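Local coordinates for phosphotriesterase family protein (Listeria monocytogenes serotype 4b str. H7858, PDB 3PNZ), which probably hydrolyses phosphorylated sugar lactones at a two-zinc centre held in an amidohydrolase-type TIM barrel, at residues Y20-I25 and S270-R275; F134-V139 and H178-P183; Y224-A229 and I255-S260. All blocks are in the same frame, centred on the assembly; numbering follows the deposited sequence.

Contact 1 of 3, residues Y20-I25 and S270-R275. With ZN (zinc ion), chain I; PO4 (phosphate ion), chain L.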
ATOM      1  N   TYR A  20      -5.611   7.693  -3.339  1.00 21.18           N
ATOM      2  CA  TYR A  20      -5.332   6.332  -3.814  1.00 18.99           C
ATOM      3  C   TYR A  20      -4.576   5.613  -2.711  1.00 17.03           C
ATOM      4  O   TYR A  20      -3.508   6.059  -2.304  1.00 18.72           O
ATOM      5  CB  TYR A  20      -4.444   6.350  -5.066  1.00 17.45           C
ATOM      6  CG  TYR A  20      -5.106   6.730  -6.379  1.00 17.13           C
ATOM      7  CD1 TYR A  20      -6.483   6.878  -6.493  1.00 17.31           C
ATOM      8  CD2 TYR A  20      -4.335   6.925  -7.515  1.00 20.47           C
ATOM      9  CE1 TYR A  20      -7.074   7.228  -7.710  1.00 17.49           C
ATOM     10  CE2 TYR A  20      -4.911   7.269  -8.733  1.00 19.08           C
ATOM     11  CZ  TYR A  20      -6.275   7.416  -8.829  1.00 19.10           C
ATOM     12  OH  TYR A  20      -6.832   7.764 -10.050  1.00 21.00           O
ATOM     13  N   SER A  21      -5.103   4.481  -2.258  1.00 17.84           N
ATOM     14  CA  SER A  21      -4.611   3.832  -1.041  1.00 19.42           C
ATOM     15  C   SER A  21      -3.443   2.842  -1.172  1.00 19.10           C
ATOM     16  O   SER A  21      -2.946   2.364  -0.159  1.00 19.01           O
ATOM     17  CB  SER A  21      -5.770   3.151  -0.309  1.00 20.21           C
ATOM     18  OG  SER A  21      -6.678   4.109   0.205  1.00 21.77           O
ATOM     19  N   HIS A  22      -3.009   2.530  -2.390  1.00 19.09           N
ATOM     20  CA  HIS A  22      -1.881   1.618  -2.584  1.00 19.40           C
ATOM     21  C   HIS A  22      -1.282   1.800  -3.974  1.00 20.49           C
ATOM     22  O   HIS A  22      -1.828   1.301  -4.957  1.00 19.50           O
ATOM     23  CB  HIS A  22      -2.301   0.151  -2.401  1.00 19.13           C
ATOM     24  CG  HIS A  22      -1.168  -0.824  -2.527  1.00 18.88           C
ATOM     25  ND1 HIS A  22      -0.747  -1.613  -1.478  1.00 23.48           N
ATOM     26  CD2 HIS A  22      -0.354  -1.123  -3.568  1.00 21.77           C
ATOM     27  CE1 HIS A  22       0.267  -2.363  -1.870  1.00 23.94           C
ATOM     28  NE2 HIS A  22       0.526  -2.084  -3.133  1.00 20.43           N
ATOM     29  N   GLU A  23      -0.171   2.527  -4.057  1.00 18.37           N
ATOM     30  CA  GLU A  23       0.480   2.758  -5.342  1.00 18.21           C
ATOM     31  C   GLU A  23       1.989   2.626  -5.253  1.00 18.87           C
ATOM     32  O   GLU A  23       2.549   2.478  -4.170  1.00 20.73           O
ATOM     33  CB  GLU A  23       0.144   4.154  -5.886  1.00 19.55           C
ATOM     34  CG  GLU A  23      -1.345   4.414  -6.099  1.00 19.66           C
ATOM     35  CD  GLU A  23      -1.943   3.557  -7.209  1.00 22.34           C
ATOM     36  OE1 GLU A  23      -1.175   3.057  -8.062  1.00 22.05           O
ATOM     37  OE2 GLU A  23      -3.184   3.404  -7.236  1.00 20.82           O
ATOM     38  N   HIS A  24       2.637   2.678  -6.413  1.00 18.89           N
ATOM     39  CA  HIS A  24       4.094   2.833  -6.499  1.00 20.16           C
ATOM     40  C   HIS A  24       4.376   3.967  -7.462  1.00 19.25           C
ATOM     41  O   HIS A  24       3.610   4.193  -8.385  1.00 21.56           O
ATOM     42  CB  HIS A  24       4.758   1.535  -6.952  1.00 20.26           C
ATOM     43  CG  HIS A  24       4.451   0.388  -6.047  1.00 20.63           C
ATOM     44  ND1 HIS A  24       5.169   0.137  -4.900  1.00 19.19           N
ATOM     45  CD2 HIS A  24       3.452  -0.525  -6.076  1.00 20.47           C
ATOM     46  CE1 HIS A  24       4.650  -0.905  -4.276  1.00 24.23           C
ATOM     47  NE2 HIS A  24       3.604  -1.320  -4.967  1.00 21.76           N
ATOM     48  N   ILE A  25       5.455   4.710  -7.224  1.00 20.58           N
ATOM     49  CA  ILE A  25       5.685   5.939  -7.978  1.00 20.42           C
ATOM     50  C   ILE A  25       7.053   5.949  -8.654  1.00 22.12           C
ATOM     51  O   ILE A  25       7.156   6.054  -9.881  1.00 23.56           O
ATOM     52  CB  ILE A  25       5.537   7.176  -7.071  1.00 22.17           C
ATOM     53  CG1 ILE A  25       4.169   7.163  -6.396  1.00 21.77           C
ATOM     54  CG2 ILE A  25       5.708   8.454  -7.891  1.00 21.67           C
ATOM     55  CD1 ILE A  25       4.013   8.228  -5.303  1.00 21.85           C
ATOM     56  N   SER A 270      -7.480   1.297  -5.070  1.00 17.46           N
ATOM     57  CA  SER A 270      -6.291   1.817  -5.731  1.00 17.16           C
ATOM     58  C   SER A 270      -5.964   0.951  -6.949  1.00 19.59           C
ATOM     59  O   SER A 270      -6.719   0.034  -7.277  1.00 17.74           O
ATOM     60  CB  SER A 270      -5.112   1.859  -4.757  1.00 17.71           C
ATOM     61  OG  SER A 270      -4.385   3.073  -4.902  1.00 20.00           O
ATOM     62  N   GLY A 271      -4.848   1.242  -7.610  1.00 19.75           N
ATOM     63  CA  GLY A 271      -4.482   0.554  -8.837  1.00 19.86           C
ATOM     64  C   GLY A 271      -3.183  -0.218  -8.762  1.00 21.89           C
ATOM     65  O   GLY A 271      -2.820  -0.929  -9.706  1.00 22.14           O
ATOM     66  N   ASP A 272      -2.470  -0.076  -7.646  1.00 20.07           N
ATOM     67  CA  ASP A 272      -1.201  -0.766  -7.459  1.00 20.42           C
ATOM     68  C   ASP A 272      -0.378  -0.691  -8.736  1.00 23.80           C
ATOM     69  O   ASP A 272       0.017  -1.713  -9.305  1.00 23.65           O
ATOM     70  CB  ASP A 272      -1.431  -2.218  -7.042  1.00 21.14           C
ATOM     71  CG  ASP A 272      -0.159  -2.901  -6.617  1.00 23.69           C
ATOM     72  OD1 ASP A 272       0.830  -2.193  -6.333  1.00 23.73           O
ATOM     73  OD2 ASP A 272      -0.138  -4.150  -6.572  1.00 26.68           O
ATOM     74  N   THR A 273      -0.125   0.539  -9.170  1.00 23.12           N
ATOM     75  CA  THR A 273       0.461   0.826 -10.478  1.00 22.39           C
ATOM     76  C   THR A 273       1.972   0.630 -10.440  1.00 25.66           C
ATOM     77  O   THR A 273       2.728   1.547 -10.126  1.00 26.45           O
ATOM     78  CB  THR A 273       0.096   2.257 -10.912  1.00 23.47           C
ATOM     79  OG1 THR A 273      -1.284   2.501 -10.611  1.00 24.57           O
ATOM     80  CG2 THR A 273       0.313   2.456 -12.397  1.00 24.63           C
ATOM     81  N   ALA A 274       2.414  -0.580 -10.756  1.00 20.56           N
ATOM     82  CA  ALA A 274       3.787  -0.967 -10.464  1.00 21.87           C
ATOM     83  C   ALA A 274       4.640  -1.204 -11.702  1.00 22.72           C
ATOM     84  O   ALA A 274       5.788  -1.620 -11.584  1.00 24.55           O
ATOM     85  CB  ALA A 274       3.801  -2.206  -9.578  1.00 24.16           C
ATOM     86  N   ARG A 275       4.078  -0.946 -12.877  1.00 22.82           N
ATOM     87  CA  ARG A 275       4.752  -1.265 -14.139  1.00 20.81           C
ATOM     88  C   ARG A 275       4.821  -0.077 -15.088  1.00 21.44           C
ATOM     89  O   ARG A 275       3.915   0.755 -15.120  1.00 21.28           O
ATOM     90  CB  ARG A 275       4.017  -2.409 -14.850  1.00 22.35           C
ATOM     91  CG  ARG A 275       4.207  -3.764 -14.211  1.00 21.02           C
ATOM     92  CD  ARG A 275       3.386  -4.823 -14.945  1.00 21.98           C
ATOM     93  NE  ARG A 275       3.577  -6.148 -14.377  1.00 23.84           N
ATOM     94  CZ  ARG A 275       4.507  -6.998 -14.789  1.00 25.88           C
ATOM     95  NH1 ARG A 275       5.336  -6.645 -15.764  1.00 25.88           N
ATOM     96  NH2 ARG A 275       4.622  -8.188 -14.219  1.00 27.26           N
TER
HETATM   97 ZN    ZN I 333       2.170  -2.716  -4.323  0.63 26.47          ZN
HETATM   98  P   PO4 L 336       1.062  -6.912 -11.391  1.00 29.19           P
HETATM   99  O1  PO4 L 336       1.677  -7.566 -12.600  1.00 28.97           O
HETATM  100  O2  PO4 L 336       2.064  -5.942 -10.806  1.00 31.08           O
HETATM  101  O3  PO4 L 336      -0.169  -6.136 -11.797  1.00 26.74           O
HETATM  102  O4  PO4 L 336       0.707  -7.949 -10.345  1.00 29.84           O
HETATM  103  O   HOH W   1      -4.052   3.885  -9.920  1.00 30.22           O
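Residues 20-25 and 270-275 run the same way, their end-to-end directions 10° apart, at the seam where the first and last strands of the amidohydrolase TIM barrel meet. The first segment ends strand 19-23 and turns a corner at Ser21 and His22; the second is the loop following strand 267-269. The one direct bond between the two backbones is weak, Asp272 N to His22 O; a stronger, nearly straight one runs from His22 N to the side-chain OG of Ser270, 2.9 Å.

Glu23 does most of the joining. Its chain, bent at chi2, brings the carboxylate to the loop, where each oxygen accepts two bonds. OE2 takes Ser270 OG and the amide of Gly271, both from above the carboxylate plane. OE1 takes Thr273 OG1 at 2.6 Å on its syn lone pair and Thr273 N from above the plane. A water donating to Glu23 OE2 and Thr273 OG1 adds another bridge, so bonds to both oxygens hold the carboxylate's rotation and tie residues 270-273 to it.

That loop presents Asp272 to the zinc of the HxH motif formed by His22 and His24, with carboxylated Lys154, which also serves the second zinc, among the other ligands. Asp272 CG stands anti to the backbone N, and its carboxylate lies alongside both imidazoles, 84° from the plane of His22 but only 46° from that of His24. On the far side of the rings from the metal, His22 ND1 is hydrogen-bonded to His185 NE2 and His24 ND1 to Thr67 OG1, second-shell bonds that help set the ring orientations. The zinc probably polarises Asp272 and favours its charged form. Both imidazoles coordinate through NE2, at 2.1 Å from His22 NE2 and from His24 NE2 to ZN, whereas Asp272 OD1 stands off at 2.5 Å from ZN.

Contact 2 of 3, residues F134-V139 and H178-P183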
ATOM      1  N   PHE A 134      14.396  -0.835  13.252  1.00 21.39           N
ATOM      2  CA  PHE A 134      14.523  -0.368  11.878  1.00 22.01           C
ATOM      3  C   PHE A 134      13.222   0.262  11.369  1.00 21.44           C
ATOM      4  O   PHE A 134      13.226   1.356  10.795  1.00 21.45           O
ATOM      5  CB  PHE A 134      14.948  -1.520  10.953  1.00 24.93           C
ATOM      6  CG  PHE A 134      14.683  -1.245   9.505  1.00 26.55           C
ATOM      7  CD1 PHE A 134      15.547  -0.454   8.770  1.00 29.66           C
ATOM      8  CD2 PHE A 134      13.550  -1.754   8.886  1.00 27.21           C
ATOM      9  CE1 PHE A 134      15.292  -0.177   7.440  1.00 28.75           C
ATOM     10  CE2 PHE A 134      13.290  -1.485   7.556  1.00 31.18           C
ATOM     11  CZ  PHE A 134      14.161  -0.696   6.832  1.00 30.14           C
ATOM     12  N   VAL A 135      12.107  -0.429  11.589  1.00 21.84           N
ATOM     13  CA  VAL A 135      10.808   0.057  11.141  1.00 20.92           C
ATOM     14  C   VAL A 135      10.415   1.322  11.905  1.00 22.14           C
ATOM     15  O   VAL A 135       9.931   2.285  11.320  1.00 22.02           O
ATOM     16  CB  VAL A 135       9.711  -1.024  11.297  1.00 21.56           C
ATOM     17  CG1 VAL A 135       8.348  -0.481  10.876  1.00 18.27           C
ATOM     18  CG2 VAL A 135      10.068  -2.272  10.482  1.00 22.97           C
ATOM     19  N   VAL A 136      10.623   1.313  13.217  1.00 21.03           N
ATOM     20  CA  VAL A 136      10.318   2.487  14.030  1.00 21.46           C
ATOM     21  C   VAL A 136      11.099   3.711  13.542  1.00 20.63           C
ATOM     22  O   VAL A 136      10.556   4.813  13.441  1.00 23.18           O
ATOM     23  CB  VAL A 136      10.621   2.238  15.517  1.00 23.92           C
ATOM     24  CG1 VAL A 136      10.482   3.538  16.313  1.00 22.11           C
ATOM     25  CG2 VAL A 136       9.689   1.176  16.075  1.00 22.21           C
ATOM     26  N   ASN A 137      12.371   3.506  13.222  1.00 22.53           N
ATOM     27  CA  ASN A 137      13.221   4.603  12.767  1.00 25.13           C
ATOM     28  C   ASN A 137      12.756   5.179  11.432  1.00 25.18           C
ATOM     29  O   ASN A 137      12.876   6.380  11.195  1.00 24.92           O
ATOM     30  CB  ASN A 137      14.688   4.163  12.704  1.00 25.52           C
ATOM     31  CG  ASN A 137      15.301   3.971  14.092  1.00 33.84           C
ATOM     32  OD1 ASN A 137      14.797   4.498  15.087  1.00 32.71           O
ATOM     33  ND2 ASN A 137      16.391   3.214  14.161  1.00 32.11           N
ATOM     34  N   GLU A 138      12.209   4.328  10.561  1.00 22.87           N
ATOM     35  CA  GLU A 138      11.668   4.811   9.288  1.00 21.59           C
ATOM     36  C   GLU A 138      10.459   5.728   9.494  1.00 22.24           C
ATOM     37  O   GLU A 138      10.252   6.683   8.739  1.00 22.00           O
ATOM     38  CB  GLU A 138      11.320   3.636   8.355  1.00 23.04           C
ATOM     39  CG  GLU A 138      12.542   2.879   7.870  1.00 24.37           C
ATOM     40  CD  GLU A 138      12.277   2.022   6.635  1.00 26.71           C
ATOM     41  OE1 GLU A 138      11.242   1.318   6.588  1.00 26.44           O
ATOM     42  OE2 GLU A 138      13.119   2.047   5.711  1.00 24.75           O
ATOM     43  N   VAL A 139       9.673   5.440  10.527  1.00 20.25           N
ATOM     44  CA  VAL A 139       8.476   6.213  10.829  1.00 18.02           C
ATOM     45  C   VAL A 139       8.807   7.494  11.596  1.00 22.97           C
ATOM     46  O   VAL A 139       8.228   8.545  11.342  1.00 22.44           O
ATOM     47  CB  VAL A 139       7.488   5.389  11.669  1.00 20.37           C
ATOM     48  CG1 VAL A 139       6.349   6.259  12.179  1.00 21.52           C
ATOM     49  CG2 VAL A 139       6.939   4.227  10.837  1.00 21.39           C
ATOM     50  N   HIS A 178       3.118  -0.771  17.981  1.00 19.70           N
ATOM     51  CA  HIS A 178       2.912  -0.465  19.398  1.00 22.24           C
ATOM     52  C   HIS A 178       3.736   0.750  19.829  1.00 23.74           C
ATOM     53  O   HIS A 178       3.282   1.555  20.647  1.00 25.25           O
ATOM     54  CB  HIS A 178       3.204  -1.672  20.280  1.00 23.41           C
ATOM     55  CG  HIS A 178       2.123  -2.705  20.249  1.00 25.55           C
ATOM     56  ND1 HIS A 178       0.817  -2.417  20.584  1.00 28.00           N
ATOM     57  CD2 HIS A 178       2.149  -4.020  19.930  1.00 26.97           C
ATOM     58  CE1 HIS A 178       0.085  -3.509  20.471  1.00 28.47           C
ATOM     59  NE2 HIS A 178       0.869  -4.497  20.081  1.00 26.80           N
ATOM     60  N   GLU A 179       4.931   0.886  19.262  1.00 21.90           N
ATOM     61  CA  GLU A 179       5.821   2.003  19.603  1.00 23.61           C
ATOM     62  C   GLU A 179       5.432   3.343  18.959  1.00 26.84           C
ATOM     63  O   GLU A 179       5.562   4.393  19.597  1.00 27.93           O
ATOM     64  CB  GLU A 179       7.280   1.659  19.278  1.00 25.62           C
ATOM     65  CG  GLU A 179       7.845   0.496  20.103  1.00 34.31           C
ATOM     66  CD  GLU A 179       9.360   0.346  19.990  1.00 43.54           C
ATOM     67  OE1 GLU A 179       9.996   1.134  19.256  1.00 48.09           O
ATOM     68  OE2 GLU A 179       9.920  -0.564  20.640  1.00 47.75           O
ATOM     69  N   THR A 180       4.951   3.307  17.715  1.00 21.36           N
ATOM     70  CA  THR A 180       4.723   4.527  16.926  1.00 22.66           C
ATOM     71  C   THR A 180       3.256   4.904  16.751  1.00 21.34           C
ATOM     72  O   THR A 180       2.940   6.070  16.493  1.00 19.94           O
ATOM     73  CB  THR A 180       5.305   4.386  15.508  1.00 22.87           C
ATOM     74  OG1 THR A 180       4.609   3.337  14.810  1.00 20.09           O
ATOM     75  CG2 THR A 180       6.797   4.083  15.567  1.00 23.99           C
ATOM     76  N   LYS A 181       2.384   3.902  16.865  1.00 19.74           N
ATOM     77  CA  LYS A 181       0.945   3.999  16.604  1.00 19.36           C
ATOM     78  C   LYS A 181       0.586   4.182  15.120  1.00 17.43           C
ATOM     79  O   LYS A 181      -0.545   4.543  14.793  1.00 18.42           O
ATOM     80  CB  LYS A 181       0.271   5.074  17.468  1.00 19.86           C
ATOM     81  CG  LYS A 181       0.551   4.916  18.952  1.00 19.22           C
ATOM     82  CD  LYS A 181       0.026   3.593  19.482  1.00 22.63           C
ATOM     83  CE  LYS A 181       0.318   3.437  20.971  1.00 29.94           C
ATOM     84  NZ  LYS A 181      -0.315   2.199  21.488  1.00 30.21           N
ATOM     85  N   ALA A 182       1.543   3.917  14.230  1.00 18.85           N
ATOM     86  CA  ALA A 182       1.308   4.034  12.790  1.00 17.76           C
ATOM     87  C   ALA A 182       0.322   2.981  12.290  1.00 18.22           C
ATOM     88  O   ALA A 182       0.294   1.865  12.808  1.00 19.52           O
ATOM     89  CB  ALA A 182       2.632   3.907  12.013  1.00 19.82           C
ATOM     90  N   PRO A 183      -0.476   3.334  11.273  1.00 17.88           N
ATOM     91  CA  PRO A 183      -1.383   2.366  10.647  1.00 16.19           C
ATOM     92  C   PRO A 183      -0.561   1.228  10.049  1.00 16.88           C
ATOM     93  O   PRO A 183       0.613   1.436   9.731  1.00 16.95           O
ATOM     94  CB  PRO A 183      -2.035   3.158   9.510  1.00 20.02           C
ATOM     95  CG  PRO A 183      -1.725   4.566   9.749  1.00 24.41           C
ATOM     96  CD  PRO A 183      -0.477   4.631  10.581  1.00 19.68           C
TER
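Two valines one helical turn apart, Val136 and Val139, face the C-terminal end of helix 164-180; the apolar packing centres on Thr180, thins toward Ala182 and gives way to a polar, solvent-facing edge at Glu179. Val136 CG1, anti to the backbone N, slides past Thr180 CG2 in the opposite direction, the two methyls 3.8 Å apart. Val139 meets the same threonine tip to tip, its CG1 lying 4.0 Å from Thr180 CB. The threonine thus turns its methyl to the valines, while OG1 takes the crowded position between its own backbone N and carbonyl carbon (chi1 64°).

From there OG1 accepts the amide of Ala182 at 3.2 Å from Ala182 N, with an angle of 164°, closing an ST turn; it is also hydrogen-bonded to Ala176 O in the preceding helical turn. Lys181, with a positive phi of 70°, lets the chain leave the helix and head for strand 184-186. In TIM-barrel terms, this is outer-layer packing: helix 128-140 lies against the end of a barrel helix just where that helix gives way to its next strand. Val139 also touches Val153, beyond strand 150-152, and Val136 reaches Ala176.

At the thin end, Ala182 CB is 4.4 Å from Val139 CG1. At the solvent side Glu179, extended beyond CG, crosses Val136 at about a right angle and lays its carboxylate end beside the isopropyl group. Glu179 OE1 comes to 3.2 Å from Val136 CG2, a contact of oxygen with methyl in which no hydrogen bond is made.

Contact 3 of 3, residues Y224-A229 and I255-S260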
ATOM      1  N   TYR A 224     -15.132 -15.525   2.395  1.00 15.74           N
ATOM      2  CA  TYR A 224     -13.821 -15.091   2.873  1.00 16.28           C
ATOM      3  C   TYR A 224     -13.786 -13.585   3.120  1.00 17.37           C
ATOM      4  O   TYR A 224     -13.326 -13.135   4.169  1.00 15.23           O
ATOM      5  CB  TYR A 224     -12.773 -15.491   1.831  1.00 15.74           C
ATOM      6  CG  TYR A 224     -11.351 -15.015   2.056  1.00 17.64           C
ATOM      7  CD1 TYR A 224     -10.619 -15.423   3.169  1.00 17.79           C
ATOM      8  CD2 TYR A 224     -10.714 -14.216   1.108  1.00 16.68           C
ATOM      9  CE1 TYR A 224      -9.287 -15.018   3.347  1.00 21.37           C
ATOM     10  CE2 TYR A 224      -9.394 -13.814   1.273  1.00 17.53           C
ATOM     11  CZ  TYR A 224      -8.690 -14.219   2.386  1.00 18.07           C
ATOM     12  OH  TYR A 224      -7.372 -13.822   2.509  1.00 20.62           O
ATOM     13  N   HIS A 225     -14.277 -12.798   2.168  1.00 16.74           N
ATOM     14  CA  HIS A 225     -14.287 -11.344   2.354  1.00 16.53           C
ATOM     15  C   HIS A 225     -15.065 -10.938   3.611  1.00 17.66           C
ATOM     16  O   HIS A 225     -14.620 -10.074   4.366  1.00 16.68           O
ATOM     17  CB  HIS A 225     -14.862 -10.648   1.126  1.00 17.91           C
ATOM     18  CG  HIS A 225     -13.874 -10.482   0.020  1.00 16.68           C
ATOM     19  ND1 HIS A 225     -14.204  -9.923  -1.193  1.00 21.48           N
ATOM     20  CD2 HIS A 225     -12.559 -10.795  -0.054  1.00 19.25           C
ATOM     21  CE1 HIS A 225     -13.133  -9.886  -1.965  1.00 20.73           C
ATOM     22  NE2 HIS A 225     -12.121 -10.412  -1.298  1.00 17.60           N
ATOM     23  N   LYS A 226     -16.207 -11.582   3.836  1.00 18.04           N
ATOM     24  CA  LYS A 226     -17.013 -11.294   5.026  1.00 17.81           C
ATOM     25  C   LYS A 226     -16.305 -11.716   6.317  1.00 17.15           C
ATOM     26  O   LYS A 226     -16.386 -11.018   7.337  1.00 18.87           O
ATOM     27  CB  LYS A 226     -18.389 -11.958   4.919  1.00 18.54           C
ATOM     28  CG  LYS A 226     -19.274 -11.743   6.150  1.00 24.90           C
ATOM     29  CD  LYS A 226     -20.748 -11.984   5.818  1.00 27.79           C
ATOM     30  CE  LYS A 226     -21.637 -11.631   7.008  1.00 33.29           C
ATOM     31  NZ  LYS A 226     -23.074 -11.900   6.718  1.00 34.63           N
ATOM     32  N   GLN A 227     -15.607 -12.854   6.286  1.00 18.34           N
ATOM     33  CA  GLN A 227     -14.795 -13.266   7.432  1.00 18.88           C
ATOM     34  C   GLN A 227     -13.766 -12.195   7.774  1.00 19.19           C
ATOM     35  O   GLN A 227     -13.564 -11.855   8.940  1.00 18.07           O
ATOM     36  CB  GLN A 227     -14.053 -14.572   7.146  1.00 19.24           C
ATOM     37  CG  GLN A 227     -14.876 -15.847   7.184  1.00 20.18           C
ATOM     38  CD  GLN A 227     -14.009 -17.044   6.809  1.00 23.86           C
ATOM     39  OE1 GLN A 227     -13.487 -17.114   5.695  1.00 24.15           O
ATOM     40  NE2 GLN A 227     -13.838 -17.975   7.741  1.00 28.51           N
ATOM     41  N   VAL A 228     -13.091 -11.682   6.754  1.00 15.69           N
ATOM     42  CA  VAL A 228     -12.086 -10.647   6.977  1.00 15.74           C
ATOM     43  C   VAL A 228     -12.748  -9.366   7.474  1.00 16.94           C
ATOM     44  O   VAL A 228     -12.302  -8.760   8.450  1.00 16.22           O
ATOM     45  CB  VAL A 228     -11.270 -10.368   5.706  1.00 16.32           C
ATOM     46  CG1 VAL A 228     -10.340  -9.183   5.907  1.00 16.47           C
ATOM     47  CG2 VAL A 228     -10.459 -11.601   5.340  1.00 16.75           C
ATOM     48  N   ALA A 229     -13.815  -8.962   6.801  1.00 16.17           N
ATOM     49  CA  ALA A 229     -14.479  -7.696   7.130  1.00 19.49           C
ATOM     50  C   ALA A 229     -15.016  -7.667   8.561  1.00 16.54           C
ATOM     51  O   ALA A 229     -15.027  -6.620   9.208  1.00 18.02           O
ATOM     52  CB  ALA A 229     -15.601  -7.422   6.145  1.00 18.14           C
ATOM     53  N   ILE A 255     -17.086  -5.630  -4.268  1.00 16.65           N
ATOM     54  CA  ILE A 255     -17.215  -4.420  -3.463  1.00 18.84           C
ATOM     55  C   ILE A 255     -18.665  -4.228  -3.027  1.00 20.53           C
ATOM     56  O   ILE A 255     -18.942  -3.997  -1.850  1.00 18.23           O
ATOM     57  CB  ILE A 255     -16.719  -3.187  -4.232  1.00 18.33           C
ATOM     58  CG1 ILE A 255     -15.193  -3.225  -4.334  1.00 17.46           C
ATOM     59  CG2 ILE A 255     -17.173  -1.890  -3.546  1.00 18.37           C
ATOM     60  CD1 ILE A 255     -14.620  -2.225  -5.291  1.00 17.72           C
ATOM     61  N   LEU A 256     -19.591  -4.353  -3.974  1.00 17.96           N
ATOM     62  CA  LEU A 256     -21.001  -4.127  -3.670  1.00 20.78           C
ATOM     63  C   LEU A 256     -21.577  -5.199  -2.747  1.00 20.26           C
ATOM     64  O   LEU A 256     -22.485  -4.920  -1.961  1.00 20.29           O
ATOM     65  CB  LEU A 256     -21.827  -3.983  -4.952  1.00 18.73           C
ATOM     66  CG  LEU A 256     -21.506  -2.730  -5.771  1.00 19.76           C
ATOM     67  CD1 LEU A 256     -22.321  -2.733  -7.054  1.00 20.83           C
ATOM     68  CD2 LEU A 256     -21.778  -1.471  -4.950  1.00 21.49           C
ATOM     69  N   TYR A 257     -21.048  -6.418  -2.809  1.00 18.26           N
ATOM     70  CA  TYR A 257     -21.450  -7.419  -1.817  1.00 19.66           C
ATOM     71  C   TYR A 257     -21.077  -6.961  -0.410  1.00 20.31           C
ATOM     72  O   TYR A 257     -21.887  -7.050   0.525  1.00 20.37           O
ATOM     73  CB  TYR A 257     -20.834  -8.798  -2.098  1.00 20.11           C
ATOM     74  CG  TYR A 257     -21.092  -9.765  -0.971  1.00 18.40           C
ATOM     75  CD1 TYR A 257     -22.348 -10.336  -0.798  1.00 24.84           C
ATOM     76  CD2 TYR A 257     -20.094 -10.081  -0.059  1.00 19.75           C
ATOM     77  CE1 TYR A 257     -22.602 -11.210   0.245  1.00 22.16           C
ATOM     78  CE2 TYR A 257     -20.338 -10.960   0.996  1.00 19.66           C
ATOM     79  CZ  TYR A 257     -21.588 -11.520   1.136  1.00 23.68           C
ATOM     80  OH  TYR A 257     -21.827 -12.387   2.177  1.00 26.43           O
ATOM     81  N   LEU A 258     -19.850  -6.480  -0.246  1.00 18.14           N
ATOM     82  CA  LEU A 258     -19.417  -6.010   1.068  1.00 17.32           C
ATOM     83  C   LEU A 258     -20.271  -4.818   1.507  1.00 18.11           C
ATOM     84  O   LEU A 258     -20.651  -4.731   2.675  1.00 18.86           O
ATOM     85  CB  LEU A 258     -17.928  -5.655   1.075  1.00 18.34           C
ATOM     86  CG  LEU A 258     -16.990  -6.872   1.155  1.00 18.37           C
ATOM     87  CD1 LEU A 258     -15.551  -6.461   0.867  1.00 20.21           C
ATOM     88  CD2 LEU A 258     -17.092  -7.558   2.532  1.00 19.22           C
ATOM     89  N   VAL A 259     -20.592  -3.925   0.571  1.00 17.61           N
ATOM     90  CA  VAL A 259     -21.477  -2.802   0.901  1.00 18.80           C
ATOM     91  C   VAL A 259     -22.828  -3.335   1.374  1.00 20.86           C
ATOM     92  O   VAL A 259     -23.354  -2.898   2.402  1.00 20.78           O
ATOM     93  CB  VAL A 259     -21.657  -1.815  -0.267  1.00 18.68           C
ATOM     94  CG1 VAL A 259     -22.699  -0.747   0.085  1.00 17.83           C
ATOM     95  CG2 VAL A 259     -20.329  -1.153  -0.621  1.00 19.91           C
ATOM     96  N   SER A 260     -23.377  -4.305   0.651  1.00 20.70           N
ATOM     97  CA  SER A 260     -24.676  -4.853   1.024  1.00 22.24           C
ATOM     98  C   SER A 260     -24.659  -5.515   2.406  1.00 23.52           C
ATOM     99  O   SER A 260     -25.687  -5.586   3.077  1.00 24.91           O
ATOM    100  CB  SER A 260     -25.196  -5.829  -0.046  1.00 23.72           C
ATOM    101  OG  SER A 260     -24.530  -7.078   0.051  1.00 29.34           O
TER
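Leu258 CD2 makes the central contact of this helix pair, with Ala229 CB at 3.9 Å, His225 O at 4.0 Å and His225 CB at 4.1 Å from that one methyl. It joins two neighbouring outer helices of the TIM barrel, 222-229 and 248-260, which flank strand 234-237. Over these short segments the axes cross at -51° and approach no closer than 10.5 Å, so side chains must fill the interval. Leu258 does so with CG anti to the carbonyl carbon and CD2 directed at the other helix, while CD1 turns aside near the His225 ring. On the outer side, Lys226 and Tyr257 cross at about a right angle: the extended lysine passes with its CD 3.8 Å from the phenol OH, and its CB lies at the ring's edge.

Farther out, His225 NE2 is hydrogen-bonded to Met216 O, and Phe237 of strand 234-237 meets both the His225 ring and Leu258, seating the pair on the barrel wall. Lys226 NZ forms a salt bridge with Glu261, just past the second helix. Within that helix, one turn on from Tyr257, Ser260 OG donates to Tyr257 O at 2.7 Å, in the carbonyl plane and on a lone pair.

After the short antiparallel pair 4-6 and 9-11, the chain lays down the first barrel strand, 19-23, half of contact 1, whose partner does not arrive until the loop after strand 267-269. The other two contacts nest inside this long loop. Contact 2 closes first, joining helix 128-140 to the end of helix 164-180 across strand 150-152; contact 3 follows in series, linking helices 222-229 and 248-260 on either side of strand 234-237 in sequence. Contact 1 then shuts the barrel near its centre. The local pairs sit in the outer layer, their centres about 29 Å apart and each about 22 Å from the centre of contact 1; none touches another.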